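Local coordinates for protein putative glycosidase ph117-related (Bacteroides thetaiotaomicron, PDB 5A7V) that probably cleaves beta-mannosides, by phosphorolysis or hydrolysis, as a member of glycoside hydrolase family GH130, and binds mannose in its pocket, at residues Trp37-Phe42 with Pro276-Pro281; Val90-Glu95 with Phe120-Thr125; Lys224-Trp229 with Thr246-Thr251. One frame throughout, in Å; residues are numbered along the deposited sequence.

Interaction 1. Residues Trp37-Phe42 with Pro276-Pro281; sequences WAFGGF and PAIYTP
The hydroxyl OG1 of T280 is gripped from several sides: a bridging water donates to it at 2.8 Å from OG1, and the same water donates to the carbonyl O of W37. Two further partners come from the turn that follows strand 270-280, where OG1 is hydrogen-bonded to the backbone N of K282, as in an ST turn, and to the carbonyl O of G283. In the five-bladed beta-propeller expected of GH130 enzymes, this contact lays the N-terminal segment 37-42 against a blade strand. The direct touch is apolar. F39 is turned toward the strand, with CG anti to its carbonyl carbon (chi1 -66°), and the far end of its ring meets I278, where CD1 lies 3.7 Å from CZ and 4.0 Å from CE1. The I278 methyl CG2 adds a second touch on the same ring carbon, 4.0 Å from F39 CZ. W359 of strand 358-365 packs edge-to-face with F39 and also touches I278, so the two residues share an aromatic partner. Q310 NE2 bonds the F39 carbonyl O, tying the backbone of 37-42 to strand 306-314. The peptide between G40 and G41 is cis, and G41 is paired by backbone hydrogen bonding with A381 near the C-terminus. Beside I278, the methyl CG2 of T280 reaches the F39 ring at CZ, 4.1 Å away.

Interaction 2. Residues Val90-Glu95 with Phe120-Thr125; sequences VLYRAE and FKREKT. With MAN (alpha-D-mannopyranose), chain D; BMA (beta-D-mannopyranose), chain C; SO4 (sulfate ion), chain F.
Y92 sets its CG between backbone N and carbonyl carbon (chi1 53°), and R122 bends its chain at CG-CD (chi3 69°); together these turns carry the arginine NE to the phenol oxygen. The bond from R122 NE to Y92 OH is 3.2 Å long, with an N-H...O angle of 152°. The phenol oxygen lies close to the guanidinium plane, while the ring itself stands almost perpendicular to that plane. E72 completes the cluster, with OE1 bonded to Y92 OH and in a salt bridge to R122 NH2. R122 NH1 donates to O1 of a sulfate at 2.8 Å, an ion probably taken from the crystallisation liquor, and also to the carbonyl O of S53. Two residues earlier on each segment the contact becomes apolar: V90 CG2 sits 3.6 Å from CE2 of F120, and Y362 touches both residues. The segments do not pair directly, since strand 107-114 runs between them and F120 touches its A112 and S114. R93 has a fully extended chain, which reaches the bound sugar, modelled as superposed alpha and beta mannose. Its NH1 donates to O3 at 3.0 Å in the alpha form and 2.9 Å in the beta form, and NH2 to O4, 2.8 Å away in the alpha form. E95, through a weak bond to NH2, and D146, at NH1, form salt bridges to this guanidinium and, with S107 bonded to NE, probably fix its rotation. Strand 87-95, an inner strand of what is probably one propeller blade, thus faces edge strand 121-122 with Y92 and the mannose pocket with R93, consistent with the GH130 active site.

Interaction 3. Residues Lys224-Trp229 with Thr246-Thr251; sequences KYFMYW and TPYVNT
F226 brings one corner of its ring to the phenol end of Y248, with CE2 lying 3.6 Å from both CE1 and OH of the tyrosine. The phenol oxygen approaches at the edge of the phenylalanine, near its plane. The rings meet rim to rim, their centroids 6.0 Å apart and their planes at 51°, so neither covers the face of the other. F226 gets there because its CG is anti to the backbone N (chi1 -171°), sending the ring nearer to the loop after strand 246-247. Another rim atom is engaged too: CE1 sits 3.3 Å above the plane of the Y228 ring, over its centre, two residues on in the same strand. Y228 OH is in turn hydrogen-bonded to the carbonyl O of P318. The second touch is looser, with W229 CZ2 4.2 Å from CB of P247. The indole is held by NE1 bonded to the carbonyl O of A236, and it also meets the rings of F189 and F235. Strand 235-239 lies between strands 225-229 and 246-247 in an antiparallel arrangement, consistent with one blade of a propeller, so these side chains reach across a middle strand; Y248 rests on A236 and T238 there. Across the two segments the pairing is thus van der Waals fit between aromatic rims, including the phenol oxygen of Y248, and a proline ring, while the polar groups of W229 and Y228 turn to backbone carbonyls outside them.

Interactions 1 and 3 are mainly buried and reach one mixed sheet, through strand 270-280 in the first and strands 225-229 and 246-247 in the other; they touch where A277 CB lies 3.7 Å from Y228 CD2. Interaction 2 belongs to a separate four-stranded sheet and lies across the chain's centre from interaction 3, their centres about 32 Å apart. It is only partly buried, and its chemistry is the most polar, with charged groups and a sulfate on one side and sugar recognition on the other. Interaction 3 spans a middle strand, as interaction 2 does, but through aromatic rings and a proline. Interaction 1 instead fastens an N-terminal loop to a strand, combining apolar packing with a water bridge.

Interaction 1. Residues Trp37-Phe42 with Pro276-Pro281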
loop_
_atom_site.group_PDB
_atom_site.type_symbol
_atom_site.label_atom_id
_atom_site.label_comp_id
_atom_site.label_asym_id
_atom_site.label_seq_id
_atom_site.Cartn_x
_atom_site.Cartn_y
_atom_site.Cartn_z
ATOM N N TRP A 37 18.539 -8.336 -6.496
ATOM C CA TRP A 37 17.290 -7.901 -7.182
ATOM C C TRP A 37 16.388 -7.008 -6.346
ATOM O O TRP A 37 15.456 -6.404 -6.844
ATOM C CB TRP A 37 16.505 -9.118 -7.688
ATOM C CG TRP A 37 16.122 -10.106 -6.633
ATOM C CD1 TRP A 37 16.781 -11.261 -6.332
ATOM C CD2 TRP A 37 15.003 -10.028 -5.725
ATOM N NE1 TRP A 37 16.139 -11.922 -5.306
ATOM C CE2 TRP A 37 15.057 -11.182 -4.895
ATOM C CE3 TRP A 37 13.956 -9.133 -5.559
ATOM C CZ2 TRP A 37 14.102 -11.421 -3.910
ATOM C CZ3 TRP A 37 12.997 -9.390 -4.605
ATOM C CH2 TRP A 37 13.095 -10.520 -3.752
ATOM N N ALA A 38 16.649 -6.978 -5.020
ATOM C CA ALA A 38 15.750 -6.311 -4.088
ATOM C C ALA A 38 16.050 -4.822 -3.907
ATOM O O ALA A 38 17.192 -4.382 -3.923
ATOM C CB ALA A 38 15.825 -6.997 -2.723
ATOM N N PHE A 39 14.992 -4.059 -3.740
ATOM C CA PHE A 39 15.130 -2.620 -3.433
ATOM C C PHE A 39 15.569 -2.403 -1.987
ATOM O O PHE A 39 15.071 -3.044 -1.078
ATOM C CB PHE A 39 13.781 -1.870 -3.650
ATOM C CG PHE A 39 13.333 -1.832 -5.079
ATOM C CD1 PHE A 39 12.695 -2.913 -5.642
ATOM C CD2 PHE A 39 13.540 -0.711 -5.872
ATOM C CE1 PHE A 39 12.299 -2.882 -6.991
ATOM C CE2 PHE A 39 13.160 -0.695 -7.213
ATOM C CZ PHE A 39 12.551 -1.791 -7.759
ATOM N N GLY A 40 16.452 -1.413 -1.789
ATOM C CA GLY A 40 16.827 -1.020 -0.437
ATOM C C GLY A 40 18.308 -0.984 -0.201
ATOM O O GLY A 40 19.101 -1.323 -1.080
ATOM N N GLY A 41 18.716 -0.601 1.016
ATOM C CA GLY A 41 17.799 -0.236 2.101
ATOM C C GLY A 41 17.151 1.138 1.962
ATOM O O GLY A 41 17.659 1.987 1.213
ATOM N N PHE A 42 16.015 1.306 2.644
ATOM C CA PHE A 42 15.302 2.574 2.728
ATOM C C PHE A 42 15.601 3.237 4.067
ATOM O O PHE A 42 15.178 2.727 5.125
ATOM C CB PHE A 42 13.814 2.358 2.557
ATOM C CG PHE A 42 13.408 1.873 1.178
ATOM C CD1 PHE A 42 13.518 0.537 0.812
ATOM C CD2 PHE A 42 12.881 2.771 0.250
ATOM C CE1 PHE A 42 13.129 0.117 -0.443
ATOM C CE2 PHE A 42 12.475 2.347 -1.007
ATOM C CZ PHE A 42 12.594 1.022 -1.365
ATOM N N PRO A 276 2.497 -0.310 -5.888
ATOM C CA PRO A 276 2.522 -0.892 -7.254
ATOM C C PRO A 276 3.780 -1.762 -7.500
ATOM O O PRO A 276 4.872 -1.453 -6.980
ATOM C CB PRO A 276 2.476 0.363 -8.125
ATOM C CG PRO A 276 1.707 1.352 -7.300
ATOM C CD PRO A 276 2.182 1.121 -5.891
ATOM N N ALA A 277 3.592 -2.862 -8.226
ATOM C CA ALA A 277 4.696 -3.752 -8.555
ATOM C C ALA A 277 5.599 -3.128 -9.617
ATOM O O ALA A 277 5.133 -2.285 -10.402
ATOM C CB ALA A 277 4.188 -5.065 -8.987
ATOM N N ILE A 278 6.877 -3.511 -9.682
ATOM C CA ILE A 278 7.871 -2.882 -10.533
ATOM C C ILE A 278 8.594 -3.894 -11.398
ATOM O O ILE A 278 9.223 -4.827 -10.902
ATOM C CB ILE A 278 8.904 -2.067 -9.730
ATOM C CG1 ILE A 278 8.218 -1.071 -8.805
ATOM C CG2 ILE A 278 9.882 -1.365 -10.666
ATOM C CD1 ILE A 278 9.138 -0.475 -7.744
ATOM N N TYR A 279 8.531 -3.672 -12.720
ATOM C CA TYR A 279 9.210 -4.490 -13.703
ATOM C C TYR A 279 10.697 -4.071 -13.773
ATOM O O TYR A 279 10.974 -2.908 -14.024
ATOM C CB TYR A 279 8.526 -4.276 -15.052
ATOM C CG TYR A 279 8.999 -5.178 -16.176
ATOM C CD1 TYR A 279 10.121 -4.847 -16.930
ATOM C CD2 TYR A 279 8.334 -6.353 -16.464
ATOM C CE1 TYR A 279 10.545 -5.671 -17.973
ATOM C CE2 TYR A 279 8.731 -7.181 -17.515
ATOM C CZ TYR A 279 9.841 -6.846 -18.249
ATOM O OH TYR A 279 10.254 -7.660 -19.280
ATOM N N THR A 280 11.627 -5.005 -13.541
ATOM C CA THR A 280 13.064 -4.745 -13.467
ATOM C C THR A 280 13.784 -5.752 -14.386
ATOM O O THR A 280 13.166 -6.750 -14.812
ATOM C CB THR A 280 13.621 -4.932 -12.019
ATOM O OG1 THR A 280 13.826 -6.333 -11.757
ATOM C CG2 THR A 280 12.756 -4.267 -10.996
ATOM N N PRO A 281 15.104 -5.556 -14.620
ATOM C CA PRO A 281 15.822 -6.521 -15.467
ATOM C C PRO A 281 15.974 -7.918 -14.879
ATOM O O PRO A 281 16.365 -8.822 -15.614
ATOM C CB PRO A 281 17.202 -5.888 -15.677
ATOM C CG PRO A 281 17.260 -4.689 -14.847
ATOM C CD PRO A 281 15.889 -4.344 -14.367
HETATM O O HOH W 1 15.583 -6.371 -9.586
#

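Interaction 2. Residues Val90-Glu95 with Phe120-Thr125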
loop_
_atom_site.group_PDB
_atom_site.type_symbol
_atom_site.label_atom_id
_atom_site.label_comp_id
_atom_site.label_asym_id
_atom_site.label_seq_id
_atom_site.Cartn_x
_atom_site.Cartn_y
_atom_site.Cartn_z
ATOM N N VAL A 90 1.062 12.889 -2.056
ATOM C CA VAL A 90 0.598 11.821 -1.207
ATOM C C VAL A 90 -0.904 11.985 -0.967
ATOM O O VAL A 90 -1.384 13.099 -0.646
ATOM C CB VAL A 90 1.377 11.818 0.135
ATOM C CG1 VAL A 90 0.695 10.972 1.216
ATOM C CG2 VAL A 90 2.789 11.355 -0.095
ATOM N N LEU A 91 -1.641 10.882 -1.097
ATOM C CA LEU A 91 -3.040 10.784 -0.654
ATOM C C LEU A 91 -3.057 9.866 0.569
ATOM O O LEU A 91 -2.771 8.682 0.449
ATOM C CB LEU A 91 -3.990 10.299 -1.744
ATOM C CG LEU A 91 -4.558 11.381 -2.696
ATOM C CD1 LEU A 91 -3.462 11.987 -3.563
ATOM C CD2 LEU A 91 -5.737 10.884 -3.486
ATOM N N TYR A 92 -3.340 10.458 1.716
ATOM C CA TYR A 92 -3.238 9.739 2.997
ATOM C C TYR A 92 -4.611 9.322 3.507
ATOM O O TYR A 92 -5.594 10.075 3.423
ATOM C CB TYR A 92 -2.469 10.523 4.066
ATOM C CG TYR A 92 -2.951 11.953 4.354
ATOM C CD1 TYR A 92 -2.479 13.060 3.607
ATOM C CD2 TYR A 92 -3.872 12.224 5.363
ATOM C CE1 TYR A 92 -2.877 14.339 3.907
ATOM C CE2 TYR A 92 -4.250 13.517 5.671
ATOM C CZ TYR A 92 -3.737 14.573 4.960
ATOM O OH TYR A 92 -4.122 15.874 5.245
ATOM N N ARG A 93 -4.681 8.110 4.073
ATOM C CA ARG A 93 -5.899 7.656 4.736
ATOM C C ARG A 93 -6.076 8.452 6.035
ATOM O O ARG A 93 -5.218 8.370 6.899
ATOM C CB ARG A 93 -5.812 6.159 5.030
ATOM C CG ARG A 93 -7.053 5.602 5.690
ATOM C CD ARG A 93 -6.945 4.125 6.045
ATOM N NE ARG A 93 -8.086 3.658 6.767
ATOM C CZ ARG A 93 -8.258 2.403 7.199
ATOM N NH1 ARG A 93 -7.426 1.419 6.823
ATOM N NH2 ARG A 93 -9.249 2.130 8.042
ATOM N N ALA A 94 -7.205 9.102 6.207
ATOM C CA ALA A 94 -7.498 9.898 7.378
ATOM C C ALA A 94 -8.780 9.422 7.999
ATOM O O ALA A 94 -9.781 9.157 7.320
ATOM C CB ALA A 94 -7.650 11.350 6.999
ATOM N N GLU A 95 -8.753 9.258 9.334
ATOM C CA GLU A 95 -9.917 8.839 10.102
ATOM C C GLU A 95 -10.377 9.914 11.076
ATOM O O GLU A 95 -9.536 10.595 11.708
ATOM C CB GLU A 95 -9.642 7.536 10.872
ATOM C CG GLU A 95 -9.566 6.326 9.957
ATOM C CD GLU A 95 -9.278 5.040 10.725
ATOM O OE1 GLU A 95 -8.582 5.106 11.800
ATOM O OE2 GLU A 95 -9.734 3.964 10.237
ATOM N N PHE A 120 5.646 18.683 3.650
ATOM C CA PHE A 120 4.426 18.676 2.844
ATOM C C PHE A 120 3.539 19.891 3.065
ATOM O O PHE A 120 3.444 20.394 4.187
ATOM C CB PHE A 120 3.592 17.409 3.121
ATOM C CG PHE A 120 4.141 16.162 2.488
ATOM C CD1 PHE A 120 5.142 15.451 3.090
ATOM C CD2 PHE A 120 3.681 15.756 1.262
ATOM C CE1 PHE A 120 5.711 14.344 2.488
ATOM C CE2 PHE A 120 4.205 14.623 0.645
ATOM C CZ PHE A 120 5.241 13.932 1.246
ATOM N N LYS A 121 2.845 20.297 1.996
ATOM C CA LYS A 121 1.763 21.286 2.074
ATOM C C LYS A 121 0.475 20.500 1.933
ATOM O O LYS A 121 0.244 19.889 0.891
ATOM C CB LYS A 121 1.862 22.306 0.938
ATOM C CG LYS A 121 0.726 23.335 0.903
ATOM C CD LYS A 121 1.075 24.611 0.110
ATOM C CE LYS A 121 1.577 24.330 -1.308
ATOM N NZ LYS A 121 0.619 23.559 -2.161
ATOM N N ARG A 122 -0.316 20.459 3.000
ATOM C CA ARG A 122 -1.558 19.689 3.048
ATOM C C ARG A 122 -2.752 20.550 2.729
ATOM O O ARG A 122 -2.850 21.693 3.196
ATOM C CB ARG A 122 -1.748 19.071 4.432
ATOM C CG ARG A 122 -0.672 18.084 4.826
ATOM C CD ARG A 122 -0.550 17.866 6.306
ATOM N NE ARG A 122 -1.699 17.161 6.846
ATOM C CZ ARG A 122 -1.715 16.619 8.068
ATOM N NH1 ARG A 122 -0.667 16.725 8.844
ATOM N NH2 ARG A 122 -2.772 15.973 8.486
ATOM N N GLU A 123 -3.709 19.984 2.016
ATOM C CA GLU A 123 -5.000 20.637 1.878
ATOM C C GLU A 123 -5.843 20.431 3.149
ATOM O O GLU A 123 -5.706 19.423 3.849
ATOM C CB GLU A 123 -5.730 20.186 0.610
ATOM C CG GLU A 123 -4.997 20.680 -0.633
ATOM C CD GLU A 123 -5.692 20.421 -1.950
ATOM O OE1 GLU A 123 -6.677 19.666 -2.003
ATOM O OE2 GLU A 123 -5.211 21.005 -2.970
ATOM N N LYS A 124 -6.706 21.390 3.435
ATOM C CA LYS A 124 -7.489 21.383 4.704
ATOM C C LYS A 124 -8.756 20.558 4.669
ATOM O O LYS A 124 -9.367 20.281 5.711
ATOM C CB LYS A 124 -7.799 22.807 5.156
ATOM C CG LYS A 124 -6.559 23.592 5.550
ATOM C CD LYS A 124 -6.871 25.088 5.733
ATOM C CE LYS A 124 -5.679 25.789 6.345
ATOM N NZ LYS A 124 -4.494 25.752 5.435
ATOM N N THR A 125 -9.120 20.080 3.487
ATOM C CA THR A 125 -10.281 19.204 3.318
ATOM C C THR A 125 -9.852 17.993 2.434
ATOM O O THR A 125 -8.909 18.115 1.618
ATOM C CB THR A 125 -11.469 19.916 2.676
ATOM O OG1 THR A 125 -11.110 20.430 1.385
ATOM C CG2 THR A 125 -11.941 21.102 3.500
HETATM C C1 MAN D . -9.673 -4.156 8.901
HETATM C C2 MAN D . -8.465 -3.345 8.697
HETATM C C3 MAN D . -8.948 -1.919 8.835
HETATM C C4 MAN D . -10.129 -1.562 7.942
HETATM C C5 MAN D . -11.216 -2.619 8.012
HETATM C C6 MAN D . -12.154 -2.574 6.824
HETATM O O1 MAN D . -10.170 -4.238 10.183
HETATM O O2 MAN D . -7.922 -3.467 7.387
HETATM O O3 MAN D . -7.924 -0.953 8.553
HETATM O O4 MAN D . -10.694 -0.305 8.361
HETATM O O5 MAN D . -10.682 -3.928 8.007
HETATM O O6 MAN D . -11.479 -2.743 5.572
HETATM C C1 BMA C . -9.520 -4.141 8.994
HETATM C C2 BMA C . -8.460 -3.042 8.869
HETATM C C3 BMA C . -9.141 -1.694 8.948
HETATM C C4 BMA C . -10.253 -1.609 7.922
HETATM C C5 BMA C . -11.146 -2.855 7.945
HETATM C C6 BMA C . -12.164 -2.872 6.821
HETATM O O1 BMA C . -9.034 -5.474 8.996
HETATM O O2 BMA C . -7.795 -3.126 7.602
HETATM O O3 BMA C . -8.200 -0.565 8.797
HETATM O O4 BMA C . -11.027 -0.438 8.232
HETATM O O5 BMA C . -10.395 -4.089 7.862
HETATM O O6 BMA C . -11.564 -2.813 5.524
HETATM S S SO4 F . 2.093 17.901 10.319
HETATM O O1 SO4 F . 1.676 18.344 8.945
HETATM O O2 SO4 F . 1.861 16.443 10.450
HETATM O O3 SO4 F . 1.306 18.659 11.325
HETATM O O4 SO4 F . 3.548 18.174 10.519
#

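Interaction 3. Residues Lys224-Trp229 with Thr246-Thr251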
loop_
_atom_site.group_PDB
_atom_site.type_symbol
_atom_site.label_atom_id
_atom_site.label_comp_id
_atom_site.label_asym_id
_atom_site.label_seq_id
_atom_site.Cartn_x
_atom_site.Cartn_y
_atom_site.Cartn_z
ATOM N N LYS A 224 -2.067 -6.889 -22.043
ATOM C CA LYS A 224 -3.056 -6.518 -21.018
ATOM C C LYS A 224 -2.403 -5.920 -19.810
ATOM O O LYS A 224 -1.222 -6.119 -19.551
ATOM C CB LYS A 224 -3.905 -7.742 -20.566
ATOM C CG LYS A 224 -4.706 -8.373 -21.710
ATOM C CD LYS A 224 -5.612 -9.505 -21.270
ATOM C CE LYS A 224 -6.336 -10.097 -22.469
ATOM N NZ LYS A 224 -6.101 -11.546 -22.599
ATOM N N TYR A 225 -3.188 -5.145 -19.073
ATOM C CA TYR A 225 -2.729 -4.670 -17.771
ATOM C C TYR A 225 -2.718 -5.839 -16.753
ATOM O O TYR A 225 -3.429 -6.834 -16.928
ATOM C CB TYR A 225 -3.605 -3.507 -17.316
ATOM C CG TYR A 225 -3.605 -2.359 -18.299
ATOM C CD1 TYR A 225 -2.465 -1.570 -18.435
ATOM C CD2 TYR A 225 -4.718 -2.085 -19.094
ATOM C CE1 TYR A 225 -2.422 -0.520 -19.319
ATOM C CE2 TYR A 225 -4.693 -0.999 -19.999
ATOM C CZ TYR A 225 -3.526 -0.253 -20.108
ATOM O OH TYR A 225 -3.508 0.835 -20.971
ATOM N N PHE A 226 -1.963 -5.663 -15.672
ATOM C CA PHE A 226 -1.734 -6.723 -14.705
ATOM C C PHE A 226 -1.714 -6.135 -13.288
ATOM O O PHE A 226 -1.159 -5.057 -13.081
ATOM C CB PHE A 226 -0.405 -7.424 -15.001
ATOM C CG PHE A 226 -0.184 -8.664 -14.176
ATOM C CD1 PHE A 226 0.298 -8.599 -12.868
ATOM C CD2 PHE A 226 -0.492 -9.909 -14.698
ATOM C CE1 PHE A 226 0.480 -9.741 -12.118
ATOM C CE2 PHE A 226 -0.319 -11.046 -13.923
ATOM C CZ PHE A 226 0.174 -10.957 -12.633
ATOM N N MET A 227 -2.308 -6.865 -12.333
ATOM C CA MET A 227 -2.320 -6.432 -10.943
ATOM C C MET A 227 -2.130 -7.648 -10.023
ATOM O O MET A 227 -2.825 -8.663 -10.176
ATOM C CB MET A 227 -3.684 -5.769 -10.638
ATOM C CG MET A 227 -3.856 -5.272 -9.226
ATOM S SD MET A 227 -5.433 -4.413 -8.948
ATOM C CE MET A 227 -6.688 -5.670 -9.222
ATOM N N TYR A 228 -1.214 -7.513 -9.066
ATOM C CA TYR A 228 -1.161 -8.434 -7.884
ATOM C C TYR A 228 -2.115 -7.859 -6.860
ATOM O O TYR A 228 -2.157 -6.647 -6.667
ATOM C CB TYR A 228 0.274 -8.500 -7.309
ATOM C CG TYR A 228 1.327 -8.976 -8.297
ATOM C CD1 TYR A 228 1.625 -10.309 -8.443
ATOM C CD2 TYR A 228 2.021 -8.088 -9.084
ATOM C CE1 TYR A 228 2.543 -10.760 -9.367
ATOM C CE2 TYR A 228 2.966 -8.520 -9.996
ATOM C CZ TYR A 228 3.239 -9.863 -10.132
ATOM O OH TYR A 228 4.153 -10.262 -11.078
ATOM N N TRP A 229 -2.843 -8.724 -6.148
ATOM C CA TRP A 229 -3.739 -8.216 -5.146
ATOM C C TRP A 229 -3.950 -9.234 -4.035
ATOM O O TRP A 229 -3.747 -10.427 -4.249
ATOM C CB TRP A 229 -5.081 -7.780 -5.820
ATOM C CG TRP A 229 -5.832 -8.919 -6.394
ATOM C CD1 TRP A 229 -5.681 -9.450 -7.652
ATOM C CD2 TRP A 229 -6.858 -9.672 -5.759
ATOM N NE1 TRP A 229 -6.524 -10.511 -7.830
ATOM C CE2 TRP A 229 -7.247 -10.704 -6.674
ATOM C CE3 TRP A 229 -7.420 -9.662 -4.469
ATOM C CZ2 TRP A 229 -8.231 -11.636 -6.373
ATOM C CZ3 TRP A 229 -8.384 -10.616 -4.172
ATOM C CH2 TRP A 229 -8.765 -11.607 -5.117
ATOM N N THR A 246 -10.059 -9.200 -14.085
ATOM C CA THR A 246 -10.422 -10.604 -14.145
ATOM C C THR A 246 -9.386 -11.401 -13.356
ATOM O O THR A 246 -8.237 -11.498 -13.784
ATOM C CB THR A 246 -10.503 -11.053 -15.606
ATOM O OG1 THR A 246 -11.483 -10.265 -16.294
ATOM C CG2 THR A 246 -10.845 -12.538 -15.705
ATOM N N PRO A 247 -9.779 -11.917 -12.158
ATOM C CA PRO A 247 -8.816 -12.699 -11.389
ATOM C C PRO A 247 -8.367 -13.965 -12.087
ATOM O O PRO A 247 -9.141 -14.560 -12.844
ATOM C CB PRO A 247 -9.561 -13.038 -10.098
ATOM C CG PRO A 247 -10.669 -12.088 -9.987
ATOM C CD PRO A 247 -11.048 -11.749 -11.434
ATOM N N TYR A 248 -7.117 -14.364 -11.809
ATOM C CA TYR A 248 -6.640 -15.683 -12.222
ATOM C C TYR A 248 -7.301 -16.731 -11.305
ATOM O O TYR A 248 -7.281 -16.582 -10.072
ATOM C CB TYR A 248 -5.123 -15.827 -12.128
ATOM C CG TYR A 248 -4.320 -15.184 -13.218
ATOM C CD1 TYR A 248 -3.995 -13.844 -13.149
ATOM C CD2 TYR A 248 -3.855 -15.915 -14.295
ATOM C CE1 TYR A 248 -3.249 -13.205 -14.154
ATOM C CE2 TYR A 248 -3.101 -15.302 -15.297
ATOM C CZ TYR A 248 -2.812 -13.936 -15.227
ATOM O OH TYR A 248 -2.016 -13.318 -16.176
ATOM N N VAL A 249 -7.807 -17.800 -11.902
ATOM C CA VAL A 249 -8.526 -18.817 -11.186
ATOM C C VAL A 249 -7.971 -20.199 -11.503
ATOM O O VAL A 249 -7.295 -20.433 -12.507
ATOM C CB VAL A 249 -10.067 -18.777 -11.448
ATOM C CG1 VAL A 249 -10.649 -17.462 -10.958
ATOM C CG2 VAL A 249 -10.423 -19.057 -12.902
ATOM N N ASN A 250 -8.253 -21.095 -10.570
ATOM C CA ASN A 250 -7.905 -22.524 -10.673
ATOM C C ASN A 250 -8.900 -23.283 -11.558
ATOM O O ASN A 250 -9.922 -22.722 -11.988
ATOM C CB ASN A 250 -7.924 -23.121 -9.275
ATOM C CG ASN A 250 -6.730 -22.687 -8.446
ATOM O OD1 ASN A 250 -5.589 -22.704 -8.922
ATOM N ND2 ASN A 250 -6.979 -22.305 -7.193
ATOM N N THR A 251 -8.619 -24.554 -11.818
ATOM C CA THR A 251 -9.483 -25.432 -12.609
ATOM C C THR A 251 -10.941 -25.361 -12.149
ATOM O O THR A 251 -11.843 -25.322 -12.973
ATOM C CB THR A 251 -8.947 -26.881 -12.538
ATOM O OG1 THR A 251 -7.532 -26.859 -12.791
ATOM C CG2 THR A 251 -9.639 -27.818 -13.533
#